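Local structure of actin-related protein 8 (Homo sapiens, 4FO0) at residues A[174-185]-A[216-227]. The protein binds ATP as a non-polymerizing actin relative with low basal ATPase activity and is a proposed core component of the INO80 chromatin remodeling complex. Sequence-based numbering, arbitrary orientation.
Sequences LADIEVIWSHAI and ELVNMILMKMGF
M220 and W181 interlock as reciprocal knobs: the methionine fills the hollow between L174, I177, E178 and W181, while the indole enters the one framed by L217, M220, I221 and M225. The M220 chain runs out with CG anti to the backbone N (chi1 -179°) and turns at its last bond. This lays SD on the shaft of E178, 3.6 Å from its CB, and brings CE obliquely against the benzo ring, 3.6 Å from W181 CZ3. On the indole itself, I177 CG2 of the same helix lies over the centre of one face, and I221 CD1 meets the rim in plane, 3.8 Å from CZ3. NE1 of W181 is hydrogen-bonded to NE2 of H42, on strand 38-47.

The segments belong to helices 170-187 and 211-225 of the actin fold. Within it they pack side by side at -52°, and W181, L217 and I221 all also touch strand 200-205 of the sheet, so the two helices line one of its faces. As a third knob, the M225 side chain sits among E178, W181, S182 and I185, its CG facing the E178 carboxylate and its CE the other three. M225 CE lies 3.8 Å from I185 CD1 and close to the hydroxyl of S182, which is turned back to bond E178 O from above the carbonyl plane. The last turn of this second helix, 220-225, is widened to pi type, with M225 N bonded to M220 O, and beyond G226 the ring of F227 offers its edge to I185 CD1.

At the other end L174 crosses E216 at about a right angle, its CD1 set against the bent glutamate chain, 3.7 Å from E216 CB, while CD2 rests on L217 CD2. Along the flank the extended E178 brings OE1 to 3.5 Å from K224 CB; the ammonium stays farther off, with NZ 5.1 Å from E178 OE1.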
ATOM      1  N   LEU A 174      14.345  13.623  -1.601  1.00 35.59           N
ATOM      2  CA  LEU A 174      13.582  14.609  -2.346  1.00 42.55           C
ATOM      3  C   LEU A 174      14.026  14.656  -3.804  1.00 40.78           C
ATOM      4  O   LEU A 174      13.209  14.824  -4.702  1.00 51.01           O
ATOM      5  CB  LEU A 174      13.693  15.982  -1.688  1.00 37.00           C
ATOM      6  CG  LEU A 174      12.818  16.125  -0.444  1.00 37.36           C
ATOM      7  CD1 LEU A 174      13.200  17.358   0.324  1.00 36.70           C
ATOM      8  CD2 LEU A 174      11.372  16.206  -0.858  1.00 41.58           C
ATOM      9  N   ALA A 175      15.315  14.486  -4.047  1.00 32.90           N
ATOM     10  CA  ALA A 175      15.805  14.521  -5.411  1.00 33.31           C
ATOM     11  C   ALA A 175      15.309  13.300  -6.173  1.00 46.23           C
ATOM     12  O   ALA A 175      14.975  13.383  -7.366  1.00 42.38           O
ATOM     13  CB  ALA A 175      17.303  14.588  -5.426  1.00 21.24           C
ATOM     14  N   ASP A 176      15.243  12.174  -5.468  1.00 40.12           N
ATOM     15  CA  ASP A 176      14.733  10.934  -6.035  1.00 32.10           C
ATOM     16  C   ASP A 176      13.240  11.036  -6.334  1.00 30.39           C
ATOM     17  O   ASP A 176      12.787  10.590  -7.386  1.00 37.34           O
ATOM     18  CB  ASP A 176      15.025   9.750  -5.109  1.00 37.41           C
ATOM     19  CG  ASP A 176      16.524   9.413  -5.033  1.00 65.59           C
ATOM     20  OD1 ASP A 176      17.298   9.981  -5.839  1.00 56.86           O
ATOM     21  OD2 ASP A 176      16.931   8.581  -4.178  1.00 69.94           O
ATOM     22  N   ILE A 177      12.480  11.630  -5.418  1.00 28.95           N
ATOM     23  CA  ILE A 177      11.064  11.872  -5.661  1.00 34.39           C
ATOM     24  C   ILE A 177      10.896  12.695  -6.916  1.00 36.84           C
ATOM     25  O   ILE A 177      10.119  12.341  -7.798  1.00 31.48           O
ATOM     26  CB  ILE A 177      10.393  12.628  -4.513  1.00 45.86           C
ATOM     27  CG1 ILE A 177      10.472  11.795  -3.240  1.00 39.80           C
ATOM     28  CG2 ILE A 177       8.923  12.942  -4.849  1.00 29.39           C
ATOM     29  CD1 ILE A 177       9.971  10.433  -3.446  1.00 39.52           C
ATOM     30  N   GLU A 178      11.640  13.790  -7.002  1.00 37.78           N
ATOM     31  CA  GLU A 178      11.499  14.686  -8.132  1.00 45.62           C
ATOM     32  C   GLU A 178      11.823  13.981  -9.437  1.00 37.84           C
ATOM     33  O   GLU A 178      11.093  14.099 -10.416  1.00 42.93           O
ATOM     34  CB  GLU A 178      12.370  15.920  -7.978  1.00 48.52           C
ATOM     35  CG  GLU A 178      12.408  16.746  -9.249  1.00 55.04           C
ATOM     36  CD  GLU A 178      12.927  18.152  -9.032  1.00 57.47           C
ATOM     37  OE1 GLU A 178      13.473  18.424  -7.938  1.00 71.92           O
ATOM     38  OE2 GLU A 178      12.783  18.984  -9.958  1.00 67.50           O
ATOM     39  N   VAL A 179      12.920  13.244  -9.455  1.00 38.04           N
ATOM     40  CA  VAL A 179      13.260  12.492 -10.647  1.00 29.40           C
ATOM     41  C   VAL A 179      12.164  11.478 -11.000  1.00 44.15           C
ATOM     42  O   VAL A 179      11.742  11.386 -12.154  1.00 39.40           O
ATOM     43  CB  VAL A 179      14.618  11.803 -10.511  1.00 29.40           C
ATOM     44  CG1 VAL A 179      14.873  10.870 -11.691  1.00 33.11           C
ATOM     45  CG2 VAL A 179      15.713  12.847 -10.413  1.00 35.33           C
ATOM     46  N   ILE A 180      11.694  10.724 -10.010  1.00 32.65           N
ATOM     47  CA  ILE A 180      10.644   9.749 -10.269  1.00 34.30           C
ATOM     48  C   ILE A 180       9.351  10.418 -10.763  1.00 38.75           C
ATOM     49  O   ILE A 180       8.772   9.996 -11.764  1.00 38.22           O
ATOM     50  CB  ILE A 180      10.362   8.877  -9.038  1.00 34.56           C
ATOM     51  CG1 ILE A 180      11.599   8.059  -8.659  1.00 40.94           C
ATOM     52  CG2 ILE A 180       9.190   7.934  -9.297  1.00 30.18           C
ATOM     53  CD1 ILE A 180      11.433   7.303  -7.341  1.00 29.28           C
ATOM     54  N   TRP A 181       8.905  11.462 -10.073  1.00 27.50           N
ATOM     55  CA  TRP A 181       7.677  12.137 -10.461  1.00 30.35           C
ATOM     56  C   TRP A 181       7.797  12.840 -11.800  1.00 42.92           C
ATOM     57  O   TRP A 181       6.875  12.798 -12.602  1.00 40.14           O
ATOM     58  CB  TRP A 181       7.202  13.119  -9.385  1.00 31.51           C
ATOM     59  CG  TRP A 181       6.790  12.424  -8.145  1.00 31.21           C
ATOM     60  CD1 TRP A 181       6.918  11.091  -7.881  1.00 34.97           C
ATOM     61  CD2 TRP A 181       6.197  13.009  -6.979  1.00 32.61           C
ATOM     62  NE1 TRP A 181       6.442  10.809  -6.630  1.00 33.95           N
ATOM     63  CE2 TRP A 181       5.998  11.968  -6.050  1.00 35.25           C
ATOM     64  CE3 TRP A 181       5.824  14.309  -6.626  1.00 33.91           C
ATOM     65  CZ2 TRP A 181       5.433  12.187  -4.791  1.00 33.02           C
ATOM     66  CZ3 TRP A 181       5.258  14.525  -5.385  1.00 31.61           C
ATOM     67  CH2 TRP A 181       5.070  13.470  -4.478  1.00 30.77           C
ATOM     68  N   SER A 182       8.930  13.481 -12.048  1.00 45.70           N
ATOM     69  CA  SER A 182       9.113  14.173 -13.313  1.00 36.29           C
ATOM     70  C   SER A 182       9.133  13.195 -14.482  1.00 45.05           C
ATOM     71  O   SER A 182       8.475  13.417 -15.498  1.00 52.20           O
ATOM     72  CB  SER A 182      10.380  14.999 -13.269  1.00 31.51           C
ATOM     73  OG  SER A 182      10.342  15.816 -12.114  1.00 48.27           O
ATOM     74  N   HIS A 183       9.876  12.108 -14.332  1.00 41.96           N
ATOM     75  CA  HIS A 183       9.906  11.057 -15.345  1.00 37.03           C
ATOM     76  C   HIS A 183       8.497  10.568 -15.706  1.00 40.26           C
ATOM     77  O   HIS A 183       8.193  10.341 -16.873  1.00 43.82           O
ATOM     78  CB  HIS A 183      10.779   9.886 -14.870  1.00 34.35           C
ATOM     79  CG  HIS A 183      10.767   8.708 -15.790  1.00 42.72           C
ATOM     80  ND1 HIS A 183      11.534   8.648 -16.934  1.00 48.01           N
ATOM     81  CD2 HIS A 183      10.072   7.543 -15.739  1.00 48.48           C
ATOM     82  CE1 HIS A 183      11.316   7.495 -17.546  1.00 48.81           C
ATOM     83  NE2 HIS A 183      10.435   6.805 -16.841  1.00 53.29           N
ATOM     84  N   ALA A 184       7.634  10.411 -14.708  1.00 36.53           N
ATOM     85  CA  ALA A 184       6.307   9.851 -14.957  1.00 41.88           C
ATOM     86  C   ALA A 184       5.443  10.826 -15.744  1.00 47.08           C
ATOM     87  O   ALA A 184       4.691  10.439 -16.636  1.00 46.80           O
ATOM     88  CB  ALA A 184       5.640   9.496 -13.670  1.00 30.67           C
ATOM     89  N   ILE A 185       5.559  12.097 -15.403  1.00 38.00           N
ATOM     90  CA  ILE A 185       4.863  13.141 -16.128  1.00 41.92           C
ATOM     91  C   ILE A 185       5.275  13.257 -17.604  1.00 42.56           C
ATOM     92  O   ILE A 185       4.409  13.371 -18.459  1.00 47.07           O
ATOM     93  CB  ILE A 185       4.993  14.481 -15.403  1.00 38.27           C
ATOM     94  CG1 ILE A 185       4.202  14.418 -14.100  1.00 31.10           C
ATOM     95  CG2 ILE A 185       4.462  15.607 -16.255  1.00 44.28           C
ATOM     96  CD1 ILE A 185       4.737  15.329 -13.053  1.00 33.67           C
ATOM     97  N   GLU A 216       8.382  20.296   2.516  1.00 39.37           N
ATOM     98  CA  GLU A 216       9.410  20.049   1.514  1.00 36.56           C
ATOM     99  C   GLU A 216       8.861  19.630   0.157  1.00 38.50           C
ATOM    100  O   GLU A 216       9.408  19.998  -0.882  1.00 47.70           O
ATOM    101  CB  GLU A 216      10.357  18.955   2.006  1.00 46.75           C
ATOM    102  CG  GLU A 216      11.237  19.360   3.169  1.00 57.08           C
ATOM    103  CD  GLU A 216      12.332  20.317   2.753  1.00 71.94           C
ATOM    104  OE1 GLU A 216      12.491  20.539   1.531  1.00 75.31           O
ATOM    105  OE2 GLU A 216      13.030  20.843   3.648  1.00 87.27           O
ATOM    106  N   LEU A 217       7.805  18.829   0.174  1.00 35.07           N
ATOM    107  CA  LEU A 217       7.231  18.285  -1.048  1.00 35.60           C
ATOM    108  C   LEU A 217       6.536  19.395  -1.803  1.00 45.93           C
ATOM    109  O   LEU A 217       6.732  19.575  -3.007  1.00 44.52           O
ATOM    110  CB  LEU A 217       6.225  17.180  -0.715  1.00 26.29           C
ATOM    111  CG  LEU A 217       6.861  15.857  -0.289  1.00 44.85           C
ATOM    112  CD1 LEU A 217       5.798  14.898   0.238  1.00 25.68           C
ATOM    113  CD2 LEU A 217       7.639  15.235  -1.447  1.00 22.95           C
ATOM    114  N   VAL A 218       5.707  20.129  -1.077  1.00 36.35           N
ATOM    115  CA  VAL A 218       5.081  21.317  -1.605  1.00 39.06           C
ATOM    116  C   VAL A 218       6.139  22.228  -2.211  1.00 44.21           C
ATOM    117  O   VAL A 218       5.978  22.741  -3.320  1.00 41.63           O
ATOM    118  CB  VAL A 218       4.356  22.083  -0.503  1.00 43.68           C
ATOM    119  CG1 VAL A 218       3.908  23.437  -1.026  1.00 38.25           C
ATOM    120  CG2 VAL A 218       3.183  21.263   0.020  1.00 34.01           C
ATOM    121  N   ASN A 219       7.235  22.428  -1.491  1.00 40.52           N
ATOM    122  CA  ASN A 219       8.281  23.277  -2.029  1.00 41.33           C
ATOM    123  C   ASN A 219       8.801  22.694  -3.333  1.00 40.27           C
ATOM    124  O   ASN A 219       9.051  23.407  -4.302  1.00 41.75           O
ATOM    125  CB  ASN A 219       9.408  23.495  -1.022  1.00 36.37           C
ATOM    126  CG  ASN A 219      10.483  24.410  -1.564  1.00 44.29           C
ATOM    127  OD1 ASN A 219      10.307  25.630  -1.638  1.00 44.88           O
ATOM    128  ND2 ASN A 219      11.598  23.825  -1.967  1.00 43.75           N
ATOM    129  N   MET A 220       8.934  21.378  -3.356  1.00 38.14           N
ATOM    130  CA  MET A 220       9.427  20.707  -4.534  1.00 36.63           C
ATOM    131  C   MET A 220       8.455  20.906  -5.698  1.00 40.10           C
ATOM    132  O   MET A 220       8.862  21.298  -6.789  1.00 46.34           O
ATOM    133  CB  MET A 220       9.665  19.219  -4.252  1.00 36.77           C
ATOM    134  CG  MET A 220      10.196  18.490  -5.455  1.00 44.00           C
ATOM    135  SD  MET A 220       9.893  16.725  -5.462  1.00 60.32           S
ATOM    136  CE  MET A 220       8.141  16.632  -5.091  1.00 43.88           C
ATOM    137  N   ILE A 221       7.174  20.634  -5.467  1.00 27.63           N
ATOM    138  CA  ILE A 221       6.159  20.801  -6.508  1.00 41.18           C
ATOM    139  C   ILE A 221       6.159  22.200  -7.132  1.00 43.75           C
ATOM    140  O   ILE A 221       6.201  22.359  -8.352  1.00 39.70           O
ATOM    141  CB  ILE A 221       4.743  20.575  -5.962  1.00 45.28           C
ATOM    142  CG1 ILE A 221       4.590  19.154  -5.430  1.00 42.12           C
ATOM    143  CG2 ILE A 221       3.741  20.826  -7.054  1.00 33.54           C
ATOM    144  CD1 ILE A 221       4.928  18.134  -6.460  1.00 48.23           C
ATOM    145  N   LEU A 222       6.094  23.214  -6.276  1.00 42.18           N
ATOM    146  CA  LEU A 222       5.971  24.591  -6.724  1.00 42.51           C
ATOM    147  C   LEU A 222       7.285  25.174  -7.248  1.00 44.97           C
ATOM    148  O   LEU A 222       7.341  25.692  -8.368  1.00 42.21           O
ATOM    149  CB  LEU A 222       5.407  25.459  -5.590  1.00 42.59           C
ATOM    150  CG  LEU A 222       3.965  25.117  -5.215  1.00 35.54           C
ATOM    151  CD1 LEU A 222       3.484  26.017  -4.113  1.00 48.72           C
ATOM    152  CD2 LEU A 222       3.057  25.227  -6.430  1.00 41.29           C
ATOM    153  N   MET A 223       8.339  25.072  -6.444  1.00 37.77           N
ATOM    154  CA  MET A 223       9.609  25.716  -6.756  1.00 38.92           C
ATOM    155  C   MET A 223      10.524  24.918  -7.693  1.00 44.54           C
ATOM    156  O   MET A 223      11.122  25.477  -8.602  1.00 51.72           O
ATOM    157  CB  MET A 223      10.367  26.080  -5.467  1.00 29.81           C
ATOM    158  CG  MET A 223       9.661  27.078  -4.550  1.00 40.41           C
ATOM    159  SD  MET A 223       9.040  28.582  -5.367  1.00 57.36           S
ATOM    160  CE  MET A 223       7.595  27.924  -6.186  1.00 47.87           C
ATOM    161  N   LYS A 224      10.650  23.620  -7.467  1.00 46.67           N
ATOM    162  CA  LYS A 224      11.600  22.820  -8.237  1.00 44.69           C
ATOM    163  C   LYS A 224      10.996  22.281  -9.537  1.00 42.45           C
ATOM    164  O   LYS A 224      11.661  22.222 -10.558  1.00 48.20           O
ATOM    165  CB  LYS A 224      12.123  21.655  -7.391  1.00 42.66           C
ATOM    166  CG  LYS A 224      12.914  22.064  -6.173  1.00 46.50           C
ATOM    167  CD  LYS A 224      14.394  22.150  -6.502  1.00 65.21           C
ATOM    168  CE  LYS A 224      15.215  22.452  -5.260  1.00 74.23           C
ATOM    169  NZ  LYS A 224      14.958  21.465  -4.168  1.00 53.04           N
ATOM    170  N   MET A 225       9.737  21.867  -9.495  1.00 42.80           N
ATOM    171  CA  MET A 225       9.141  21.232 -10.659  1.00 38.54           C
ATOM    172  C   MET A 225       8.393  22.234 -11.545  1.00 56.43           C
ATOM    173  O   MET A 225       8.308  22.048 -12.762  1.00 49.53           O
ATOM    174  CB  MET A 225       8.215  20.099 -10.238  1.00 39.71           C
ATOM    175  CG  MET A 225       8.924  18.810  -9.890  1.00 44.27           C
ATOM    176  SD  MET A 225       7.732  17.601  -9.294  1.00 47.05           S
ATOM    177  CE  MET A 225       7.402  16.647 -10.767  1.00 42.66           C
ATOM    178  N   GLY A 226       7.843  23.283 -10.939  1.00 35.16           N
ATOM    179  CA  GLY A 226       7.296  24.382 -11.709  1.00 43.24           C
ATOM    180  C   GLY A 226       5.795  24.456 -11.892  1.00 48.93           C
ATOM    181  O   GLY A 226       5.316  25.186 -12.762  1.00 49.88           O
ATOM    182  N   PHE A 227       5.051  23.703 -11.090  1.00 45.33           N
ATOM    183  CA  PHE A 227       3.608  23.856 -11.044  1.00 41.09           C
ATOM    184  C   PHE A 227       3.296  25.253 -10.554  1.00 48.51           C
ATOM    185  O   PHE A 227       4.065  25.820  -9.790  1.00 57.23           O
ATOM    186  CB  PHE A 227       3.012  22.868 -10.068  1.00 39.50           C
ATOM    187  CG  PHE A 227       2.936  21.482 -10.592  1.00 43.69           C
ATOM    188  CD1 PHE A 227       1.780  21.029 -11.212  1.00 48.80           C
ATOM    189  CD2 PHE A 227       4.012  20.623 -10.460  1.00 43.79           C
ATOM    190  CE1 PHE A 227       1.695  19.740 -11.698  1.00 43.42           C
ATOM    191  CE2 PHE A 227       3.941  19.334 -10.945  1.00 44.78           C
ATOM    192  CZ  PHE A 227       2.772  18.891 -11.569  1.00 52.94           C
TER